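Local coordinates for Cag-Z (Helicobacter pylori, PDB 1S2X), which is of unknown function but is encoded by the cag pathogenicity island, which specifies a type IV secretion system, and probably serves that system, at residues E16-K19 against I20-N24; D117-N120 against N121-D125; V172-I175 against G176-I180. The protein carries 1 engineered substitution. One frame throughout, in Å; residues are numbered along the deposited sequence.

Contact 1 of 3, residues E16-K19 against I20-N24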
ATOM      1  N   GLU A  16       3.823  -4.423 -18.730  1.00 44.96           N
ATOM      2  CA  GLU A  16       4.657  -5.177 -17.793  1.00 49.78           C
ATOM      3  C   GLU A  16       4.173  -4.917 -16.370  1.00 50.37           C
ATOM      4  O   GLU A  16       4.170  -5.761 -15.479  1.00 44.23           O
ATOM      5  CB  GLU A  16       6.114  -4.775 -17.984  1.00 50.91           C
ATOM      6  CG  GLU A  16       7.098  -5.917 -18.106  1.00 59.15           C
ATOM      7  CD  GLU A  16       6.820  -6.888 -19.230  1.00 56.12           C
ATOM      8  OE1 GLU A  16       6.549  -6.442 -20.358  1.00 62.90           O
ATOM      9  OE2 GLU A  16       6.869  -8.105 -18.981  1.00 61.59           O
ATOM     10  N   ARG A  17       3.735  -3.678 -16.168  1.00 45.23           N
ATOM     11  CA  ARG A  17       3.188  -3.277 -14.882  1.00 40.67           C
ATOM     12  C   ARG A  17       1.901  -4.026 -14.580  1.00 51.40           C
ATOM     13  O   ARG A  17       1.708  -4.484 -13.450  1.00 44.25           O
ATOM     14  CB  ARG A  17       2.994  -1.761 -14.905  1.00 36.30           C
ATOM     15  CG  ARG A  17       4.344  -1.047 -14.780  1.00 35.09           C
ATOM     16  CD  ARG A  17       4.132   0.454 -14.662  1.00 32.96           C
ATOM     17  NE  ARG A  17       3.012   0.877 -15.497  1.00 46.42           N
ATOM     18  CZ  ARG A  17       3.099   1.821 -16.425  1.00 59.94           C
ATOM     19  NH1 ARG A  17       2.026   2.142 -17.140  1.00 54.71           N
ATOM     20  NH2 ARG A  17       4.261   2.434 -16.620  1.00 51.30           N
ATOM     21  N   GLN A  18       1.048  -4.157 -15.587  1.00 55.01           N
ATOM     22  CA  GLN A  18      -0.253  -4.815 -15.454  1.00 49.49           C
ATOM     23  C   GLN A  18      -0.084  -6.297 -15.175  1.00 48.78           C
ATOM     24  O   GLN A  18      -0.930  -6.954 -14.570  1.00 54.81           O
ATOM     25  CB  GLN A  18      -1.089  -4.566 -16.708  1.00 45.40           C
ATOM     26  CG  GLN A  18      -2.519  -5.064 -16.679  1.00 54.29           C
ATOM     27  CD  GLN A  18      -3.403  -4.542 -15.570  1.00 51.91           C
ATOM     28  OE1 GLN A  18      -3.437  -3.360 -15.236  1.00 54.49           O
ATOM     29  NE2 GLN A  18      -4.174  -5.428 -14.944  1.00 46.31           N
ATOM     30  N   LYS A  19       1.039  -6.847 -15.620  1.00 48.11           N
ATOM     31  CA  LYS A  19       1.289  -8.271 -15.408  1.00 48.35           C
ATOM     32  C   LYS A  19       1.579  -8.533 -13.936  1.00 41.44           C
ATOM     33  O   LYS A  19       1.185  -9.540 -13.351  1.00 44.84           O
ATOM     34  CB  LYS A  19       2.452  -8.760 -16.269  1.00 55.36           C
ATOM     35  CG  LYS A  19       2.351  -8.487 -17.761  1.00 70.15           C
ATOM     36  CD  LYS A  19       1.141  -9.160 -18.384  1.00 85.44           C
ATOM     37  CE  LYS A  19       1.519 -10.452 -19.124  1.00 90.11           C
ATOM     38  NZ  LYS A  19       0.370 -11.382 -19.224  1.00 72.67           N
ATOM     39  N   ILE A  20       2.300  -7.592 -13.339  1.00 43.29           N
ATOM     40  CA  ILE A  20       2.611  -7.696 -11.910  1.00 44.14           C
ATOM     41  C   ILE A  20       1.370  -7.424 -11.074  1.00 42.57           C
ATOM     42  O   ILE A  20       1.190  -7.981  -9.988  1.00 54.38           O
ATOM     43  CB  ILE A  20       3.780  -6.755 -11.583  1.00 39.50           C
ATOM     44  CG1 ILE A  20       5.049  -7.094 -12.392  1.00 34.11           C
ATOM     45  CG2 ILE A  20       4.083  -6.722 -10.100  1.00 38.49           C
ATOM     46  CD1 ILE A  20       6.310  -6.532 -11.778  1.00 44.24           C
ATOM     47  N   LEU A  21       0.449  -6.582 -11.537  1.00 37.43           N
ATOM     48  CA  LEU A  21      -0.805  -6.437 -10.797  1.00 43.31           C
ATOM     49  C   LEU A  21      -1.617  -7.730 -10.802  1.00 49.69           C
ATOM     50  O   LEU A  21      -1.951  -8.279  -9.754  1.00 56.98           O
ATOM     51  CB  LEU A  21      -1.623  -5.291 -11.386  1.00 38.64           C
ATOM     52  CG  LEU A  21      -1.134  -3.880 -11.089  1.00 47.02           C
ATOM     53  CD1 LEU A  21      -2.018  -2.859 -11.798  1.00 65.02           C
ATOM     54  CD2 LEU A  21      -1.079  -3.586  -9.595  1.00 40.58           C
ATOM     55  N   ASP A  22      -1.959  -8.264 -11.972  1.00 56.05           N
ATOM     56  CA  ASP A  22      -2.734  -9.491 -12.089  1.00 58.21           C
ATOM     57  C   ASP A  22      -2.037 -10.679 -11.437  1.00 57.02           C
ATOM     58  O   ASP A  22      -2.646 -11.542 -10.806  1.00 62.65           O
ATOM     59  CB  ASP A  22      -2.986  -9.829 -13.561  1.00 67.82           C
ATOM     60  CG  ASP A  22      -3.457  -8.648 -14.386  1.00 70.72           C
ATOM     61  OD1 ASP A  22      -4.295  -7.880 -13.875  1.00 76.77           O
ATOM     62  OD2 ASP A  22      -2.992  -8.497 -15.539  1.00 69.21           O
ATOM     63  N   SER A  23      -0.720 -10.733 -11.600  1.00 50.38           N
ATOM     64  CA  SER A  23       0.046 -11.831 -11.024  1.00 57.94           C
ATOM     65  C   SER A  23      -0.126 -11.900  -9.509  1.00 62.92           C
ATOM     66  O   SER A  23      -0.190 -12.991  -8.947  1.00 82.77           O
ATOM     67  CB  SER A  23       1.526 -11.669 -11.379  1.00 61.42           C
ATOM     68  OG  SER A  23       2.366 -12.379 -10.493  1.00 66.23           O
ATOM     69  N   ASN A  24      -0.187 -10.739  -8.882  1.00 58.80           N
ATOM     70  CA  ASN A  24      -0.192 -10.560  -7.445  1.00 53.39           C
ATOM     71  C   ASN A  24      -1.563 -10.180  -6.903  1.00 47.43           C
ATOM     72  O   ASN A  24      -1.691  -9.758  -5.754  1.00 53.63           O
ATOM     73  CB  ASN A  24       0.796  -9.450  -7.054  1.00 53.60           C
ATOM     74  CG  ASN A  24       2.219  -9.921  -6.864  1.00 60.17           C
ATOM     75  OD1 ASN A  24       2.541 -10.629  -5.909  1.00 60.63           O
ATOM     76  ND2 ASN A  24       3.106  -9.514  -7.769  1.00 62.75           N
TER
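Gln18 and Asp22 meet one turn apart on the same side of the helix. The glutamine extends with CG anti to its backbone N (chi1 -174°) and then bends at chi2, which brings the amide round to the aspartate. NE2 of Gln18 lies 2.7 Å from OD1 of Asp22, but the N-H points poorly at the oxygen (122°), so the bond is weak despite its shortness; amide and carboxylate planes are turned 46° apart. The other amide atom, Gln18 OE1, rests 3.8 Å from Leu21 CD1, the two side chains crossing at about a right angle. Beneath the pair runs helix 14-23, an alpha-helix in which Ile20 N is shared weakly between Glu16 O and Arg17 O, while Asp22 N bonds almost straight to Gln18 O. Lys19 joins mainly through its backbone, its O accepting from Ser23 N at 2.8 Å. Ile20, the buried residue here, lays CG1 3.5 Å from Glu16 O; its side chain also reaches Ser87 of helix 74-101 and Phe12. Past the last helical residue, Asn24 leaves helical backbone angles and folds its amide back, ND2 making a weak bond to Ile20 O at 3.3 Å.

Contact 2 of 3, residues D117-N120 against N121-D125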
ATOM      1  N   ASP A 117      11.955   5.353 -12.835  1.00 48.25           N
ATOM      2  CA  ASP A 117      10.899   6.318 -12.571  1.00 44.06           C
ATOM      3  C   ASP A 117       9.531   5.637 -12.602  1.00 43.82           C
ATOM      4  O   ASP A 117       8.627   6.032 -11.873  1.00 44.42           O
ATOM      5  CB  ASP A 117      10.872   7.459 -13.579  1.00 45.28           C
ATOM      6  CG  ASP A 117      11.955   8.499 -13.428  1.00 43.60           C
ATOM      7  OD1 ASP A 117      12.586   8.612 -12.360  1.00 56.35           O
ATOM      8  OD2 ASP A 117      12.175   9.242 -14.406  1.00 48.99           O
ATOM      9  N   ASN A 118       9.378   4.619 -13.450  1.00 35.83           N
ATOM     10  CA  ASN A 118       8.091   3.935 -13.484  1.00 39.32           C
ATOM     11  C   ASN A 118       8.001   2.927 -12.340  1.00 49.38           C
ATOM     12  O   ASN A 118       6.896   2.603 -11.897  1.00 40.94           O
ATOM     13  CB  ASN A 118       7.862   3.246 -14.830  1.00 36.08           C
ATOM     14  CG  ASN A 118       7.571   4.247 -15.930  1.00 44.39           C
ATOM     15  OD1 ASN A 118       7.234   5.403 -15.655  1.00 56.17           O
ATOM     16  ND2 ASN A 118       7.698   3.804 -17.178  1.00 46.14           N
ATOM     17  N   PHE A 119       9.159   2.448 -11.891  1.00 48.15           N
ATOM     18  CA  PHE A 119       9.230   1.582 -10.714  1.00 45.14           C
ATOM     19  C   PHE A 119       8.834   2.413  -9.492  1.00 40.67           C
ATOM     20  O   PHE A 119       8.003   2.010  -8.680  1.00 45.41           O
ATOM     21  CB  PHE A 119      10.604   0.946 -10.519  1.00 33.84           C
ATOM     22  CG  PHE A 119      10.820   0.260  -9.181  1.00 32.31           C
ATOM     23  CD1 PHE A 119      11.426   0.917  -8.120  1.00 36.44           C
ATOM     24  CD2 PHE A 119      10.411  -1.043  -8.979  1.00 33.97           C
ATOM     25  CE1 PHE A 119      11.608   0.306  -6.892  1.00 32.45           C
ATOM     26  CE2 PHE A 119      10.572  -1.667  -7.748  1.00 33.67           C
ATOM     27  CZ  PHE A 119      11.160  -0.990  -6.701  1.00 29.19           C
ATOM     28  N   ASN A 120       9.447   3.592  -9.378  1.00 33.27           N
ATOM     29  CA  ASN A 120       9.167   4.418  -8.213  1.00 40.98           C
ATOM     30  C   ASN A 120       7.674   4.750  -8.128  1.00 48.80           C
ATOM     31  O   ASN A 120       7.108   4.725  -7.038  1.00 41.31           O
ATOM     32  CB  ASN A 120       9.967   5.717  -8.228  1.00 43.09           C
ATOM     33  CG  ASN A 120       9.946   6.395  -6.865  1.00 53.63           C
ATOM     34  OD1 ASN A 120      10.075   5.720  -5.843  1.00 50.56           O
ATOM     35  ND2 ASN A 120       9.789   7.712  -6.817  1.00 40.61           N
ATOM     36  N   ASN A 121       7.071   5.059  -9.266  1.00 43.37           N
ATOM     37  CA  ASN A 121       5.704   5.549  -9.347  1.00 45.77           C
ATOM     38  C   ASN A 121       4.656   4.461  -9.255  1.00 45.16           C
ATOM     39  O   ASN A 121       3.598   4.620  -8.621  1.00 38.88           O
ATOM     40  CB  ASN A 121       5.540   6.337 -10.664  1.00 49.49           C
ATOM     41  CG  ASN A 121       6.254   7.676 -10.501  1.00 52.56           C
ATOM     42  OD1 ASN A 121       6.653   8.305 -11.471  1.00 67.43           O
ATOM     43  ND2 ASN A 121       6.404   8.084  -9.247  1.00 45.31           N
ATOM     44  N   PHE A 122       4.947   3.330  -9.899  1.00 36.39           N
ATOM     45  CA  PHE A 122       3.984   2.231  -9.834  1.00 34.95           C
ATOM     46  C   PHE A 122       3.918   1.662  -8.422  1.00 45.60           C
ATOM     47  O   PHE A 122       2.845   1.344  -7.907  1.00 40.03           O
ATOM     48  CB  PHE A 122       4.391   1.181 -10.854  1.00 36.53           C
ATOM     49  CG  PHE A 122       3.676  -0.155 -10.750  1.00 40.53           C
ATOM     50  CD1 PHE A 122       4.286  -1.232 -10.140  1.00 37.68           C
ATOM     51  CD2 PHE A 122       2.404  -0.330 -11.263  1.00 43.93           C
ATOM     52  CE1 PHE A 122       3.639  -2.449 -10.044  1.00 33.71           C
ATOM     53  CE2 PHE A 122       1.760  -1.548 -11.184  1.00 41.25           C
ATOM     54  CZ  PHE A 122       2.382  -2.624 -10.580  1.00 31.83           C
ATOM     55  N   THR A 123       5.073   1.521  -7.762  1.00 41.51           N
ATOM     56  CA  THR A 123       5.064   0.909  -6.440  1.00 38.20           C
ATOM     57  C   THR A 123       4.496   1.877  -5.406  1.00 33.18           C
ATOM     58  O   THR A 123       3.662   1.462  -4.599  1.00 30.42           O
ATOM     59  CB  THR A 123       6.451   0.454  -5.946  1.00 34.08           C
ATOM     60  OG1 THR A 123       7.359   1.553  -5.987  1.00 34.36           O
ATOM     61  CG2 THR A 123       7.011  -0.630  -6.854  1.00 31.00           C
ATOM     62  N   CYS A 124       4.962   3.117  -5.463  1.00 33.42           N
ATOM     63  CA  CYS A 124       4.511   4.145  -4.524  1.00 42.67           C
ATOM     64  C   CYS A 124       3.014   4.403  -4.643  1.00 49.32           C
ATOM     65  O   CYS A 124       2.334   4.687  -3.650  1.00 36.81           O
ATOM     66  CB  CYS A 124       5.317   5.429  -4.722  1.00 34.51           C
ATOM     67  SG  CYS A 124       6.928   5.386  -3.889  1.00 42.24           S
ATOM     68  N   ASP A 125       2.435   4.301  -5.837  1.00 49.53           N
ATOM     69  CA  ASP A 125       0.990   4.477  -5.950  1.00 38.51           C
ATOM     70  C   ASP A 125       0.277   3.266  -5.375  1.00 39.02           C
ATOM     71  O   ASP A 125      -0.810   3.362  -4.806  1.00 41.95           O
ATOM     72  CB  ASP A 125       0.540   4.681  -7.393  1.00 37.35           C
ATOM     73  CG  ASP A 125       0.979   6.006  -7.988  1.00 47.75           C
ATOM     74  OD1 ASP A 125       1.521   6.861  -7.260  1.00 49.40           O
ATOM     75  OD2 ASP A 125       0.782   6.185  -9.215  1.00 57.55           O
TER
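The middle of the long alpha-helix 105-135 supplies this contact, and its most distinctive feature is a threonine hydroxyl turned back onto the carbonyl one turn earlier. Thr123 OG1 donates to Phe119 O at 2.8 Å, and Thr123 N bonds to the same oxygen at 3.1 Å. Two donors from one residue therefore grip Phe119 O, and they approach from opposite faces of the carbonyl plane. The hydroxyl gets there because OG1 stands between the backbone N and the carbonyl carbon (chi1 55°), a placement that leaves the methyl anti to the carbonyl carbon. CG2 then lies over one face of the Phe119 ring, 4.1 Å from the centroid and 24° off the normal, a CH-pi contact displaced toward the rim on the CE2 side. One side chain thus ties itself to Phe119 twice, through a polar branch on the backbone and an apolar branch on the ring.

Asn120 and Cys124 form a second pair, i to i+4. Cys124 SG comes 3.7 Å from Asn120 OD1, and Cys124 CB sits 3.0 Å from Asn120 O, which also accepts from Cys124 N. Asn121 N bonds to Asp117 O, and the side-chain OD1 of Asn121 lies 3.0 Å from that same Asp117 O, two acceptors that form no hydrogen bond. Phe122 CB likewise lies close to Asn118 O.

The side chains fan out to three neighbours. Phe119 and Phe122 both press on Ser87 of helix 74-101; Phe122 also meets Arg17 and Leu21 of helix 14-23, while Asn120 and Thr123 pack on Ile175 of helix 161-183.

Contact 3 of 3, residues V172-I175 against G176-I180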
ATOM      1  N   VAL A 172       8.101   1.707   1.953  1.00 33.76           N
ATOM      2  CA  VAL A 172       8.414   2.880   1.138  1.00 34.38           C
ATOM      3  C   VAL A 172       9.918   3.152   1.189  1.00 42.01           C
ATOM      4  O   VAL A 172      10.528   3.664   0.247  1.00 35.20           O
ATOM      5  CB  VAL A 172       7.618   4.095   1.630  1.00 33.03           C
ATOM      6  CG1 VAL A 172       8.185   5.408   1.114  1.00 45.06           C
ATOM      7  CG2 VAL A 172       6.152   3.955   1.225  1.00 44.18           C
ATOM      8  N   GLN A 173      10.514   2.796   2.325  1.00 37.40           N
ATOM      9  CA  GLN A 173      11.936   3.046   2.529  1.00 45.95           C
ATOM     10  C   GLN A 173      12.764   2.114   1.650  1.00 40.61           C
ATOM     11  O   GLN A 173      13.798   2.503   1.114  1.00 42.99           O
ATOM     12  CB  GLN A 173      12.348   2.891   3.996  1.00 43.79           C
ATOM     13  CG  GLN A 173      12.276   4.194   4.781  1.00 51.06           C
ATOM     14  CD  GLN A 173      12.645   4.065   6.242  1.00 60.53           C
ATOM     15  OE1 GLN A 173      11.853   3.581   7.056  1.00 74.84           O
ATOM     16  NE2 GLN A 173      13.860   4.510   6.599  1.00 76.63           N
ATOM     17  N   ASP A 174      12.276   0.884   1.516  1.00 31.18           N
ATOM     18  CA  ASP A 174      12.963  -0.078   0.661  1.00 37.92           C
ATOM     19  C   ASP A 174      12.768   0.220  -0.827  1.00 49.28           C
ATOM     20  O   ASP A 174      13.679  -0.050  -1.620  1.00 47.22           O
ATOM     21  CB  ASP A 174      12.482  -1.487   0.988  1.00 29.58           C
ATOM     22  CG  ASP A 174      13.238  -2.563   0.236  1.00 38.62           C
ATOM     23  OD1 ASP A 174      12.596  -3.158  -0.662  1.00 38.79           O
ATOM     24  OD2 ASP A 174      14.424  -2.810   0.547  1.00 34.22           O
ATOM     25  N   ILE A 175      11.614   0.750  -1.211  1.00 39.20           N
ATOM     26  CA  ILE A 175      11.333   1.196  -2.571  1.00 29.96           C
ATOM     27  C   ILE A 175      12.361   2.259  -2.968  1.00 42.83           C
ATOM     28  O   ILE A 175      12.892   2.199  -4.078  1.00 39.38           O
ATOM     29  CB  ILE A 175       9.918   1.770  -2.705  1.00 30.26           C
ATOM     30  CG1 ILE A 175       8.811   0.707  -2.738  1.00 32.86           C
ATOM     31  CG2 ILE A 175       9.807   2.671  -3.919  1.00 37.25           C
ATOM     32  CD1 ILE A 175       7.418   1.291  -2.604  1.00 26.66           C
ATOM     33  N   GLY A 176      12.610   3.172  -2.029  1.00 38.35           N
ATOM     34  CA  GLY A 176      13.588   4.241  -2.145  1.00 38.17           C
ATOM     35  C   GLY A 176      14.997   3.716  -2.342  1.00 42.19           C
ATOM     36  O   GLY A 176      15.786   4.238  -3.138  1.00 49.52           O
ATOM     37  N   THR A 177      15.340   2.647  -1.625  1.00 38.25           N
ATOM     38  CA  THR A 177      16.628   1.992  -1.819  1.00 43.45           C
ATOM     39  C   THR A 177      16.703   1.187  -3.104  1.00 46.19           C
ATOM     40  O   THR A 177      17.771   1.037  -3.705  1.00 52.89           O
ATOM     41  CB  THR A 177      16.916   1.026  -0.652  1.00 41.35           C
ATOM     42  OG1 THR A 177      16.867   1.817   0.532  1.00 31.94           O
ATOM     43  CG2 THR A 177      18.304   0.424  -0.784  1.00 45.25           C
ATOM     44  N   LYS A 178      15.556   0.652  -3.523  1.00 42.28           N
ATOM     45  CA  LYS A 178      15.559  -0.120  -4.764  1.00 43.09           C
ATOM     46  C   LYS A 178      15.595   0.844  -5.945  1.00 52.45           C
ATOM     47  O   LYS A 178      16.140   0.555  -7.009  1.00 57.06           O
ATOM     48  CB  LYS A 178      14.356  -1.056  -4.817  1.00 40.32           C
ATOM     49  CG  LYS A 178      14.504  -2.335  -3.998  1.00 40.71           C
ATOM     50  CD  LYS A 178      13.193  -3.100  -3.958  1.00 47.02           C
ATOM     51  CE  LYS A 178      13.403  -4.599  -3.786  1.00 48.43           C
ATOM     52  NZ  LYS A 178      13.525  -4.984  -2.350  1.00 50.05           N
ATOM     53  N   TYR A 179      14.999   2.016  -5.730  1.00 52.60           N
ATOM     54  CA  TYR A 179      15.047   3.074  -6.728  1.00 52.25           C
ATOM     55  C   TYR A 179      16.503   3.503  -6.936  1.00 52.57           C
ATOM     56  O   TYR A 179      16.928   3.688  -8.072  1.00 46.22           O
ATOM     57  CB  TYR A 179      14.207   4.283  -6.327  1.00 50.62           C
ATOM     58  CG  TYR A 179      14.391   5.481  -7.232  1.00 48.11           C
ATOM     59  CD1 TYR A 179      15.231   6.535  -6.902  1.00 45.03           C
ATOM     60  CD2 TYR A 179      13.707   5.544  -8.441  1.00 49.34           C
ATOM     61  CE1 TYR A 179      15.385   7.617  -7.742  1.00 51.76           C
ATOM     62  CE2 TYR A 179      13.855   6.622  -9.292  1.00 48.38           C
ATOM     63  CZ  TYR A 179      14.693   7.652  -8.934  1.00 52.57           C
ATOM     64  OH  TYR A 179      14.839   8.729  -9.776  1.00 71.94           O
ATOM     65  N   ILE A 180      17.203   3.684  -5.822  1.00 50.75           N
ATOM     66  CA  ILE A 180      18.624   4.020  -5.867  1.00 45.46           C
ATOM     67  C   ILE A 180      19.332   3.046  -6.803  1.00 45.03           C
ATOM     68  O   ILE A 180      19.931   3.410  -7.806  1.00 59.75           O
ATOM     69  CB  ILE A 180      19.277   3.941  -4.481  1.00 50.31           C
ATOM     70  CG1 ILE A 180      18.841   5.060  -3.527  1.00 50.09           C
ATOM     71  CG2 ILE A 180      20.791   3.908  -4.590  1.00 68.44           C
ATOM     72  CD1 ILE A 180      17.953   6.088  -4.198  1.00 62.38           C
TER
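Lys178 and Asp174 cross at a slant, with the lysine chain lying alongside the carboxylate before its tip turns in. The chain runs extended through its middle, so that Lys178 CG rests 3.4 Å from Asp174 O and Lys178 CD 3.4 Å from Asp174 OD1. Only the last torsion bends (chi4 86°), and this swings NZ onto the carboxylate, 2.7 Å from Asp174 OD1. The ammonium uses the syn lone pair of OD1, yet Asp174 OD2 stays 3.7 Å from Lys178 NZ, which makes the bridge one-sided. The lysine has a further partner, since it makes a cation-pi contact with Tyr88 and touches Val84 of helix 74-101.

One residue before the lysine, Thr177 sets OG1 beside its own backbone N (chi1 -57°). The hydroxyl donates to Gln173 O at 3.2 Å, and Thr177 N reaches the same oxygen at 3.1 Å from the opposite face of its plane. The Ile175 side chain packs on Asn120 and Thr123 of helix 105-135, while the carbonyl oxygen of Ile175 takes Tyr179 N at 2.7 Å.

An acid followed by a base four residues on, bridged above an unbroken run of i to i+4 backbone bonds, is the classic intrahelical salt bridge; here it lies along helix 161-183, in a chain whose modelled part is largely helical and has no strands.

Contact 2 lies between the others. Its centre is about 13 Å from that of contact 1 and about 10 Å from that of contact 3, and it touches both. Contacts 1 and 3 do not touch, their nearest atoms being about 11 Å apart. Against contact 1, Phe122 wedges its ring toward the short helix, with CE2 3.7 Å from Leu21 CG and CZ 3.5 Å from Arg17 O. Against contact 3, Ile175 CD1 reaches Thr123 OG1 at 3.4 Å, and Tyr179 OH lies 3.4 Å from Asp117 OD1. Helix 105-135 is thus packed on by helices 14-23 and 161-183, and helix 74-101 touches side chains from all three contacts.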